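Long-range contacts in kunitz-type conkunitzin-S1 (PDB 6Q6C), which blocks voltage-activated potassium channels of the Shaker family as a Kunitz-type toxin from cone-snail venom: residues P4-L9 against Q54-Y59; K18-I23 against F35-Q40; R22-S27 against N43-R48. The protein carries 1 engineered substitution. One frame throughout, in Å; residues are numbered along the deposited sequence.

Interaction 1: residues P4-L9 against Q54-Y59; sequences PSLCDL and QDTCLY. Engineered in segment 54-59: Asp55 (natural residue Arg).
The carbonyl oxygen of Thr56 is approached from the other segment by carbon and sulfur, not by any N-H: Pro4 CD lies 3.3 Å from Thr56 O and Pro4 CG 3.6 Å from it, while Cys7 SG is 4.0 Å from Thr56 O. No hydrogen bond joins 4-9 to 54-59; the one covalent link between them is the bond from Cys7 SG to Cys57 SG, 2.1 Å long. Its CB-SG-SG-CB torsion of -84° makes it a left-handed disulfide close to the relaxed right-angle geometry. In both cysteines SG lies anti to the carbonyl carbon and beside the backbone N (chi1 -60° for Cys7, -66° for Cys57), and the two CA atoms end up 5.7 Å apart.

Apolar groups gather round the bridge. Leu6 comes in by one methyl, CD1 standing 4.0 Å from Cys57 SG. Thr56 puts CG2, anti to its own backbone N, 4.2 Å from Pro4 CG; its OG1 is occupied within the helix by Asp52 O. The ring of Tyr25, from strand 20-26, touches both half-cystines, and the bridge is buried.

Each cysteine sits in a turn of its own. On the N-terminal side a 3-10 turn is closed by Cys7 N to Pro4 O at 3.0 Å, and in this turn the CB of Cys7 points toward the helix. On the other side the helix has a wider pi-type turn at 54-58, where Gln54 O accepts from both Leu58 N and Tyr59 N.

This is the terminal disulfide of the Kunitz domain, tying the N-terminal 3-10 turn to the C-terminal helix. With no hydrogen bond between the two segments, their attachment probably rests chiefly on the covalent link, with apolar contacts round it.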
loop_
_atom_site.group_PDB
_atom_site.type_symbol
_atom_site.label_atom_id
_atom_site.label_comp_id
_atom_site.label_asym_id
_atom_site.label_seq_id
_atom_site.Cartn_x
_atom_site.Cartn_y
_atom_site.Cartn_z
ATOM N N PRO A 4 -12.449 2.534 1.538
ATOM C CA PRO A 4 -11.874 3.860 1.339
ATOM C C PRO A 4 -11.269 4.051 -0.061
ATOM O O PRO A 4 -10.699 3.090 -0.601
ATOM C CB PRO A 4 -10.762 3.886 2.403
ATOM C CG PRO A 4 -11.210 2.911 3.494
ATOM C CD PRO A 4 -11.987 1.855 2.752
ATOM N N SER A 5 -11.377 5.245 -0.644
ATOM C CA SER A 5 -10.840 5.544 -2.000
ATOM C C SER A 5 -9.315 5.322 -2.048
ATOM O O SER A 5 -8.818 4.942 -3.132
ATOM C CB SER A 5 -11.179 6.927 -2.424
ATOM O OG SER A 5 -10.585 7.884 -1.552
ATOM N N LEU A 6 -8.593 5.392 -0.918
ATOM C CA LEU A 6 -7.134 5.161 -0.979
ATOM C C LEU A 6 -6.840 3.723 -1.440
ATOM O O LEU A 6 -5.792 3.482 -1.990
ATOM C CB LEU A 6 -6.502 5.454 0.384
ATOM C CG LEU A 6 -6.901 4.500 1.500
ATOM C CD1 LEU A 6 -5.975 3.310 1.608
ATOM C CD2 LEU A 6 -6.907 5.264 2.789
ATOM N N CYS A 7 -7.771 2.801 -1.235
ATOM C CA CYS A 7 -7.541 1.379 -1.543
ATOM C C CYS A 7 -7.425 1.162 -3.055
ATOM O O CYS A 7 -6.869 0.111 -3.449
ATOM C CB CYS A 7 -8.669 0.522 -0.995
ATOM S SG CYS A 7 -8.825 0.685 0.815
ATOM N N ASP A 8 -7.918 2.115 -3.867
ATOM C CA ASP A 8 -7.852 2.007 -5.349
ATOM C C ASP A 8 -6.651 2.769 -5.904
ATOM O O ASP A 8 -6.472 2.682 -7.107
ATOM C CB ASP A 8 -9.156 2.493 -5.962
ATOM C CG ASP A 8 -10.345 1.613 -5.581
ATOM O OD1 ASP A 8 -10.167 0.409 -5.211
ATOM O OD2 ASP A 8 -11.420 2.126 -5.599
ATOM N N LEU A 9 -5.832 3.377 -5.061
ATOM C CA LEU A 9 -4.672 4.108 -5.589
ATOM C C LEU A 9 -3.607 3.123 -6.065
ATOM O O LEU A 9 -3.452 2.047 -5.514
ATOM C CB LEU A 9 -4.101 5.026 -4.514
ATOM C CG LEU A 9 -4.978 6.201 -4.071
ATOM C CD1 LEU A 9 -4.377 6.857 -2.865
ATOM C CD2 LEU A 9 -5.172 7.229 -5.169
ATOM N N GLN A 54 -5.245 -5.103 5.416
ATOM C CA GLN A 54 -6.460 -5.967 5.361
ATOM C C GLN A 54 -7.604 -5.294 6.122
ATOM O O GLN A 54 -8.756 -5.252 5.619
ATOM C CB GLN A 54 -6.163 -7.344 5.934
ATOM C CG GLN A 54 -5.303 -8.142 4.990
ATOM C CD GLN A 54 -5.088 -9.592 5.374
ATOM O OE1 GLN A 54 -4.815 -10.447 4.500
ATOM N NE2 GLN A 54 -5.138 -9.874 6.653
ATOM N N ASP A 55 -7.311 -4.725 7.283
ATOM C CA ASP A 55 -8.364 -4.102 8.132
ATOM C C ASP A 55 -8.945 -2.898 7.394
ATOM O O ASP A 55 -10.126 -2.606 7.489
ATOM C CB ASP A 55 -7.711 -3.734 9.447
ATOM C CG ASP A 55 -8.663 -3.344 10.560
ATOM O OD1 ASP A 55 -9.656 -4.044 10.792
ATOM O OD2 ASP A 55 -8.351 -2.372 11.216
ATOM N N THR A 56 -8.107 -2.147 6.689
ATOM C CA THR A 56 -8.518 -0.893 6.013
ATOM C C THR A 56 -9.232 -1.169 4.693
ATOM O O THR A 56 -10.220 -0.458 4.380
ATOM C CB THR A 56 -7.317 0.019 5.782
ATOM O OG1 THR A 56 -6.709 0.295 7.027
ATOM C CG2 THR A 56 -7.677 1.303 5.086
ATOM N N CYS A 57 -8.754 -2.112 3.907
ATOM C CA CYS A 57 -9.140 -2.256 2.497
ATOM C C CYS A 57 -9.886 -3.556 2.186
ATOM O O CYS A 57 -10.664 -3.523 1.304
ATOM C CB CYS A 57 -7.945 -2.153 1.559
ATOM S SG CYS A 57 -7.212 -0.502 1.564
ATOM N N LEU A 58 -9.611 -4.666 2.857
ATOM C CA LEU A 58 -10.177 -5.954 2.440
ATOM C C LEU A 58 -11.470 -6.178 3.216
ATOM O O LEU A 58 -12.444 -6.578 2.630
ATOM C CB LEU A 58 -9.144 -7.032 2.715
ATOM C CG LEU A 58 -9.492 -8.409 2.203
ATOM C CD1 LEU A 58 -9.909 -8.413 0.720
ATOM C CD2 LEU A 58 -8.321 -9.338 2.461
ATOM N N TYR A 59 -11.473 -5.914 4.514
ATOM C CA TYR A 59 -12.587 -6.230 5.445
ATOM C C TYR A 59 -13.286 -4.937 5.832
ATOM O O TYR A 59 -13.195 -4.524 7.002
ATOM C CB TYR A 59 -12.026 -6.987 6.653
ATOM C CG TYR A 59 -11.366 -8.272 6.250
ATOM C CD1 TYR A 59 -12.140 -9.301 5.707
ATOM C CD2 TYR A 59 -10.004 -8.479 6.353
ATOM C CE1 TYR A 59 -11.569 -10.472 5.253
ATOM C CE2 TYR A 59 -9.418 -9.658 5.927
ATOM C CZ TYR A 59 -10.211 -10.687 5.420
ATOM O OH TYR A 59 -9.680 -11.864 4.914
#

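Interaction 2: residues K18-I23 against F35-Q40; sequences KAEKRI and FDYTGQ. With PO4 (phosphate ion), chain C; NO3 (nitrate ion), chain E.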
loop_
_atom_site.group_PDB
_atom_site.type_symbol
_atom_site.label_atom_id
_atom_site.label_comp_id
_atom_site.label_asym_id
_atom_site.label_seq_id
_atom_site.Cartn_x
_atom_site.Cartn_y
_atom_site.Cartn_z
ATOM N N LYS A 18 15.542 5.418 -0.248
ATOM C CA LYS A 18 15.512 4.285 0.689
ATOM C C LYS A 18 14.970 3.036 0.003
ATOM O O LYS A 18 14.487 3.134 -1.082
ATOM C CB LYS A 18 14.767 4.626 1.969
ATOM C CG LYS A 18 15.308 5.820 2.649
ATOM C CD LYS A 18 14.371 6.304 3.765
ATOM C CE LYS A 18 14.922 7.321 4.724
ATOM N NZ LYS A 18 13.881 7.800 5.673
ATOM N N ALA A 19 14.971 1.912 0.708
ATOM C CA ALA A 19 14.468 0.640 0.150
ATOM C C ALA A 19 13.770 -0.072 1.297
ATOM O O ALA A 19 14.400 -0.797 2.068
ATOM C CB ALA A 19 15.613 -0.170 -0.447
ATOM N N GLU A 20 12.492 0.185 1.392
ATOM C CA GLU A 20 11.678 -0.212 2.545
ATOM C C GLU A 20 10.556 -1.161 2.139
ATOM O O GLU A 20 10.028 -1.065 1.020
ATOM C CB GLU A 20 11.039 1.028 3.159
ATOM C CG GLU A 20 12.083 1.909 3.739
ATOM C CD GLU A 20 11.591 3.163 4.424
ATOM O OE1 GLU A 20 12.431 3.823 5.044
ATOM O OE2 GLU A 20 10.462 3.609 4.151
ATOM N N LYS A 21 10.254 -2.086 3.018
ATOM C CA LYS A 21 9.156 -3.068 2.809
ATOM C C LYS A 21 7.844 -2.386 3.197
ATOM O O LYS A 21 7.709 -1.919 4.345
ATOM C CB LYS A 21 9.385 -4.300 3.681
ATOM C CG LYS A 21 10.658 -5.046 3.324
ATOM C CD LYS A 21 10.929 -6.293 4.098
ATOM C CE LYS A 21 12.154 -7.000 3.565
ATOM N NZ LYS A 21 12.276 -8.334 4.193
ATOM N N ARG A 22 6.910 -2.372 2.296
ATOM C CA ARG A 22 5.558 -1.908 2.565
ATOM C C ARG A 22 4.573 -2.884 1.911
ATOM O O ARG A 22 4.925 -3.750 1.137
ATOM C CB ARG A 22 5.353 -0.493 2.038
ATOM C CG ARG A 22 6.150 0.551 2.791
ATOM C CD ARG A 22 5.721 0.829 4.232
ATOM N NE ARG A 22 6.506 1.930 4.859
ATOM C CZ ARG A 22 7.664 1.860 5.388
ATOM N NH1 ARG A 22 8.290 0.655 5.587
ATOM N NH2 ARG A 22 8.143 3.075 5.692
ATOM N N ILE A 23 3.329 -2.649 2.197
ATOM C CA ILE A 23 2.162 -3.429 1.719
ATOM C C ILE A 23 1.189 -2.475 1.030
ATOM O O ILE A 23 0.990 -1.355 1.538
ATOM C CB ILE A 23 1.506 -4.134 2.927
ATOM C CG1 ILE A 23 2.471 -5.009 3.737
ATOM C CG2 ILE A 23 0.311 -4.928 2.432
ATOM C CD1 ILE A 23 3.057 -6.127 2.981
ATOM N N PHE A 35 5.439 -4.409 -1.681
ATOM C CA PHE A 35 6.147 -3.534 -2.598
ATOM C C PHE A 35 7.295 -2.823 -1.880
ATOM O O PHE A 35 7.403 -2.863 -0.656
ATOM C CB PHE A 35 5.246 -2.557 -3.341
ATOM C CG PHE A 35 4.813 -1.376 -2.545
ATOM C CD1 PHE A 35 3.880 -1.474 -1.519
ATOM C CD2 PHE A 35 5.229 -0.127 -2.917
ATOM C CE1 PHE A 35 3.450 -0.334 -0.866
ATOM C CE2 PHE A 35 4.771 1.023 -2.293
ATOM C CZ PHE A 35 3.897 0.910 -1.247
ATOM N N ASP A 36 8.172 -2.284 -2.711
ATOM C CA ASP A 36 9.345 -1.534 -2.239
ATOM C C ASP A 36 9.027 -0.047 -2.295
ATOM O O ASP A 36 8.606 0.476 -3.350
ATOM C CB ASP A 36 10.572 -1.779 -3.102
ATOM C CG ASP A 36 11.726 -0.827 -2.782
ATOM O OD1 ASP A 36 12.308 -0.964 -1.762
ATOM O OD2 ASP A 36 12.180 -0.070 -3.676
ATOM N N TYR A 37 9.254 0.615 -1.153
ATOM C CA TYR A 37 8.989 2.051 -1.023
ATOM C C TYR A 37 10.281 2.784 -0.706
ATOM O O TYR A 37 11.118 2.244 0.079
ATOM C CB TYR A 37 7.966 2.219 0.094
ATOM C CG TYR A 37 7.549 3.649 0.398
ATOM C CD1 TYR A 37 7.039 4.458 -0.607
ATOM C CD2 TYR A 37 7.718 4.231 1.653
ATOM C CE1 TYR A 37 6.685 5.772 -0.364
ATOM C CE2 TYR A 37 7.318 5.542 1.922
ATOM C CZ TYR A 37 6.825 6.337 0.906
ATOM O OH TYR A 37 6.450 7.629 1.148
ATOM N N THR A 38 10.411 3.954 -1.305
ATOM C CA THR A 38 11.645 4.748 -1.146
ATOM C C THR A 38 11.626 5.688 0.027
ATOM O O THR A 38 12.636 6.417 0.216
ATOM C CB THR A 38 11.970 5.506 -2.418
ATOM O OG1 THR A 38 10.921 6.484 -2.575
ATOM C CG2 THR A 38 12.147 4.614 -3.619
ATOM N N GLY A 39 10.556 5.679 0.820
ATOM C CA GLY A 39 10.550 6.417 2.105
ATOM C C GLY A 39 9.927 7.790 2.073
ATOM O O GLY A 39 9.716 8.339 3.170
ATOM N N GLN A 40 9.644 8.361 0.930
ATOM C CA GLN A 40 8.926 9.658 0.864
ATOM C C GLN A 40 8.162 9.719 -0.453
ATOM O O GLN A 40 8.485 8.971 -1.383
ATOM C CB GLN A 40 9.968 10.779 1.062
ATOM C CG GLN A 40 10.803 10.908 -0.211
ATOM C CD GLN A 40 11.816 12.020 -0.189
ATOM O OE1 GLN A 40 11.774 12.934 -1.001
ATOM N NE2 GLN A 40 12.753 11.903 0.718
HETATM P P PO4 C . 11.123 5.970 7.608
HETATM O O1 PO4 C . 11.925 5.859 6.310
HETATM O O2 PO4 C . 9.651 5.727 7.271
HETATM O O3 PO4 C . 11.442 7.239 8.327
HETATM O O4 PO4 C . 11.494 4.791 8.535
HETATM N N NO3 E . 5.297 7.230 4.244
HETATM O O1 NO3 E . 6.141 8.363 3.511
HETATM O O2 NO3 E . 6.098 6.066 5.326
HETATM O O3 NO3 E . 4.196 6.378 3.516
HETATM O O HOH W 1 14.159 1.462 -3.259
HETATM O O HOH W 2 12.574 9.698 4.015
#
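The open end of the antiparallel beta hairpin formed by strands 20-26 and 31-37 is joined here. Its ladder is evidenced by near-straight bonds such as Phe35 N to Arg22 O (2.9 Å) and Tyr37 N to Glu20 O (2.9 Å). The short strand axes run 126° apart, a strong twist, and beyond the strands Lys18 N still reaches Thr38 O at 3.1 Å.

On the face of Glu20, Arg22, Phe35 and Tyr37, the Arg22 chain crosses Tyr37, CG lying 3.7 Å from Tyr37 CB, with guanidinium and ring planes 52° apart. Arg22 CB rests 3.5 Å from Phe35 CE1. A bend at chi2 (-69°) sets CD aside, and at the tip NH2 forms a salt bridge to Glu20 OE2 (2.8 Å), while NH1 donates to Lys21 O from well above that carbonyl's plane. Glu20 OE2 also lies 3.5 Å from Gly39 CA. Lys18, extended beyond CG, donates from NZ to phosphate O1 (2.8 Å); the ion probably comes from the crystallisation liquor.

Such a long, twisted two-stranded hairpin is the central element of the BPTI/Kunitz fold.

Interaction 3: residues R22-S27 against N43-R48; sequences RIYYNS and NENNFR. With NO3 (nitrate ion), chain F; NO3 (nitrate ion), chain D; PO4 (phosphate ion), chain C.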
loop_
_atom_site.group_PDB
_atom_site.type_symbol
_atom_site.label_atom_id
_atom_site.label_comp_id
_atom_site.label_asym_id
_atom_site.label_seq_id
_atom_site.Cartn_x
_atom_site.Cartn_y
_atom_site.Cartn_z
ATOM N N ARG A 22 6.910 -2.372 2.296
ATOM C CA ARG A 22 5.558 -1.908 2.565
ATOM C C ARG A 22 4.573 -2.884 1.911
ATOM O O ARG A 22 4.925 -3.750 1.137
ATOM C CB ARG A 22 5.353 -0.493 2.038
ATOM C CG ARG A 22 6.150 0.551 2.791
ATOM C CD ARG A 22 5.721 0.829 4.232
ATOM N NE ARG A 22 6.506 1.930 4.859
ATOM C CZ ARG A 22 7.664 1.860 5.388
ATOM N NH1 ARG A 22 8.290 0.655 5.587
ATOM N NH2 ARG A 22 8.143 3.075 5.692
ATOM N N ILE A 23 3.329 -2.649 2.197
ATOM C CA ILE A 23 2.162 -3.429 1.719
ATOM C C ILE A 23 1.189 -2.475 1.030
ATOM O O ILE A 23 0.990 -1.355 1.538
ATOM C CB ILE A 23 1.506 -4.134 2.927
ATOM C CG1 ILE A 23 2.471 -5.009 3.737
ATOM C CG2 ILE A 23 0.311 -4.928 2.432
ATOM C CD1 ILE A 23 3.057 -6.127 2.981
ATOM N N TYR A 24 0.631 -2.907 -0.092
ATOM C CA TYR A 24 -0.376 -2.123 -0.788
ATOM C C TYR A 24 -1.584 -3.040 -1.028
ATOM O O TYR A 24 -1.436 -4.238 -1.155
ATOM C CB TYR A 24 0.154 -1.489 -2.066
ATOM C CG TYR A 24 0.264 -2.429 -3.248
ATOM C CD1 TYR A 24 1.265 -3.351 -3.311
ATOM C CD2 TYR A 24 -0.686 -2.428 -4.261
ATOM C CE1 TYR A 24 1.399 -4.214 -4.374
ATOM C CE2 TYR A 24 -0.614 -3.343 -5.302
ATOM C CZ TYR A 24 0.407 -4.292 -5.318
ATOM O OH TYR A 24 0.408 -5.193 -6.371
ATOM N N TYR A 25 -2.746 -2.408 -1.136
ATOM C CA TYR A 25 -3.962 -3.127 -1.528
ATOM C C TYR A 25 -4.047 -3.183 -3.044
ATOM O O TYR A 25 -4.086 -2.141 -3.694
ATOM C CB TYR A 25 -5.228 -2.543 -0.911
ATOM C CG TYR A 25 -6.456 -3.351 -1.258
ATOM C CD1 TYR A 25 -6.647 -4.598 -0.712
ATOM C CD2 TYR A 25 -7.432 -2.849 -2.089
ATOM C CE1 TYR A 25 -7.776 -5.359 -1.022
ATOM C CE2 TYR A 25 -8.579 -3.578 -2.385
ATOM C CZ TYR A 25 -8.783 -4.809 -1.802
ATOM O OH TYR A 25 -9.884 -5.575 -2.125
ATOM N N ASN A 26 -4.107 -4.379 -3.581
ATOM C CA ASN A 26 -4.298 -4.615 -5.022
ATOM C C ASN A 26 -5.783 -4.912 -5.230
ATOM O O ASN A 26 -6.235 -6.005 -4.980
ATOM C CB ASN A 26 -3.390 -5.728 -5.526
ATOM C CG ASN A 26 -3.382 -5.903 -7.025
ATOM O OD1 ASN A 26 -4.473 -6.016 -7.629
ATOM N ND2 ASN A 26 -2.205 -6.025 -7.615
ATOM N N SER A 27 -6.511 -3.904 -5.683
ATOM C CA SER A 27 -7.985 -3.995 -5.797
ATOM C C SER A 27 -8.381 -5.087 -6.777
ATOM O O SER A 27 -9.413 -5.757 -6.539
ATOM C CB SER A 27 -8.651 -2.667 -6.088
ATOM O OG SER A 27 -8.306 -2.146 -7.362
ATOM N N ASN A 43 1.861 7.537 -1.916
ATOM C CA ASN A 43 0.430 7.819 -1.724
ATOM C C ASN A 43 -0.084 7.012 -0.545
ATOM O O ASN A 43 0.682 6.352 0.120
ATOM C CB ASN A 43 -0.284 7.651 -3.031
ATOM C CG ASN A 43 -0.425 6.212 -3.484
ATOM O OD1 ASN A 43 -0.445 5.277 -2.670
ATOM N ND2 ASN A 43 -0.538 6.050 -4.806
ATOM N N GLU A 44 -1.362 7.150 -0.262
ATOM C CA GLU A 44 -1.967 6.570 0.958
ATOM C C GLU A 44 -2.149 5.051 0.862
ATOM O O GLU A 44 -2.465 4.460 1.861
ATOM C CB GLU A 44 -3.281 7.283 1.201
ATOM C CG GLU A 44 -3.085 8.683 1.761
ATOM C CD GLU A 44 -4.394 9.454 1.665
ATOM O OE1 GLU A 44 -5.236 9.149 0.767
ATOM O OE2 GLU A 44 -4.586 10.341 2.476
ATOM N N ASN A 45 -1.987 4.419 -0.299
ATOM C CA ASN A 45 -2.132 2.960 -0.412
ATOM C C ASN A 45 -0.804 2.313 -0.016
ATOM O O ASN A 45 -0.073 1.830 -0.868
ATOM C CB ASN A 45 -2.617 2.550 -1.781
ATOM C CG ASN A 45 -3.001 1.102 -1.818
ATOM O OD1 ASN A 45 -2.936 0.391 -0.823
ATOM N ND2 ASN A 45 -3.357 0.640 -3.002
ATOM N N ASN A 46 -0.438 2.493 1.238
ATOM C CA ASN A 46 0.945 2.250 1.711
ATOM C C ASN A 46 0.843 1.908 3.175
ATOM O O ASN A 46 0.520 2.806 3.957
ATOM C CB ASN A 46 1.760 3.503 1.405
ATOM C CG ASN A 46 3.205 3.362 1.830
ATOM O OD1 ASN A 46 3.489 2.641 2.755
ATOM N ND2 ASN A 46 4.099 3.989 1.069
ATOM N N PHE A 47 1.073 0.644 3.534
ATOM C CA PHE A 47 0.886 0.163 4.918
ATOM C C PHE A 47 2.184 -0.523 5.353
ATOM O O PHE A 47 2.864 -1.207 4.589
ATOM C CB PHE A 47 -0.262 -0.845 5.047
ATOM C CG PHE A 47 -1.568 -0.292 4.525
ATOM C CD1 PHE A 47 -1.893 -0.347 3.181
ATOM C CD2 PHE A 47 -2.465 0.249 5.415
ATOM C CE1 PHE A 47 -3.062 0.240 2.732
ATOM C CE2 PHE A 47 -3.658 0.814 4.981
ATOM C CZ PHE A 47 -3.939 0.778 3.650
ATOM N N ARG A 48 2.529 -0.380 6.621
ATOM C CA ARG A 48 3.651 -1.112 7.210
ATOM C C ARG A 48 3.302 -2.568 7.446
ATOM O O ARG A 48 4.270 -3.421 7.335
ATOM C CB ARG A 48 4.165 -0.479 8.487
ATOM C CG ARG A 48 4.781 0.883 8.225
ATOM C CD ARG A 48 5.361 1.435 9.514
ATOM N NE ARG A 48 5.954 2.739 9.368
ATOM C CZ ARG A 48 7.183 2.980 8.962
ATOM N NH1 ARG A 48 7.960 1.958 8.644
ATOM N NH2 ARG A 48 7.596 4.234 8.809
HETATM N N NO3 F . 5.284 5.785 10.299
HETATM O O1 NO3 F . 5.463 6.593 9.362
HETATM O O2 NO3 F . 6.219 5.857 11.537
HETATM O O3 NO3 F . 3.999 4.596 10.191
HETATM N N NO3 D . 0.377 1.192 9.074
HETATM O O1 NO3 D . 1.120 1.837 7.979
HETATM O O2 NO3 D . -0.822 1.700 9.499
HETATM O O3 NO3 D . 0.521 -0.507 9.028
HETATM P P PO4 C . 11.123 5.970 7.608
HETATM O O1 PO4 C . 11.925 5.859 6.310
HETATM O O2 PO4 C . 9.651 5.727 7.271
HETATM O O3 PO4 C . 11.442 7.239 8.327
HETATM O O4 PO4 C . 11.494 4.791 8.535
#
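Arg48 runs alongside Arg22, the two side chains pointing the same way. Its CB lies near a nitrate that also receives the Arg48 backbone N-H, and CG, anti to the carbonyl carbon (chi1 -66°), passes 3.9 Å from Arg22 NE. CD sits near a second nitrate, whose O3 accepts from Arg48 NE, 2.8 Å away. CZ then comes over one face of the Arg22 guanidinium, offset toward its rim, with the planes 44° apart. At the tip NH1 is 3.2 Å from Arg22 NH2, a donor-donor approach and no bond, while NH2 donates to phosphate O2 at 3.0 Å. The close like charges are probably eased by the phosphate and the nitrate at NE, which likely come from the crystallisation liquor, and by Glu20, the salt-bridge partner of Arg22.

Asn46 OD1 comes to the edge of the Arg22 guanidinium, but its closest approach is to the aliphatic part, 3.2 Å from Arg22 CD.

Deeper in, the backbones form a single antiparallel hydrogen-bonded bridge, Ile23 with Phe47, and Ile23 O lies at the edge of the Phe47 ring. Beyond it the side chain of Asn45 replaces a strand partner. CG lies anti to the backbone N (chi1 -170°), reaching toward strand 20-26; there OD1 accepts from Tyr25 N at 2.8 Å and ND2 donates to Tyr25 O at 3.0 Å. The latter bond is nearly straight, lies in the amide plane and arrives on a lone pair. ND2 also bonds Leu9 O, so the buried amide has three backbone partners. Asn43 OD1, accepting from Asn45 N, closes an Asx turn just before it.

An asparagine that imitates a strand on the edge of the central hairpin, followed by a one-pair bridge, is characteristic of the Kunitz fold.

How the interactions relate
Along the chain, interaction 1 spans nearly the whole domain, and both other contacts fall between its two segments. Interactions 2 and 3 start from the same strand, 20-26: interaction 2 pairs it with strand 31-37, and interaction 3 with the loop that leads to helix 50-58. Their centres are 10 Å apart, and they share Arg22 and Ile23. The centre of interaction 3 is about 1 Å from the centre of the chain, with interactions 1 and 2 on opposite sides, 18 Å apart between centres. Interactions 1 and 3 touch through Asn45 ND2 and Leu9 O as well as Tyr25. The central loop-strand contact connects the covalently closed terminal end to the far hairpin end of this Kunitz domain.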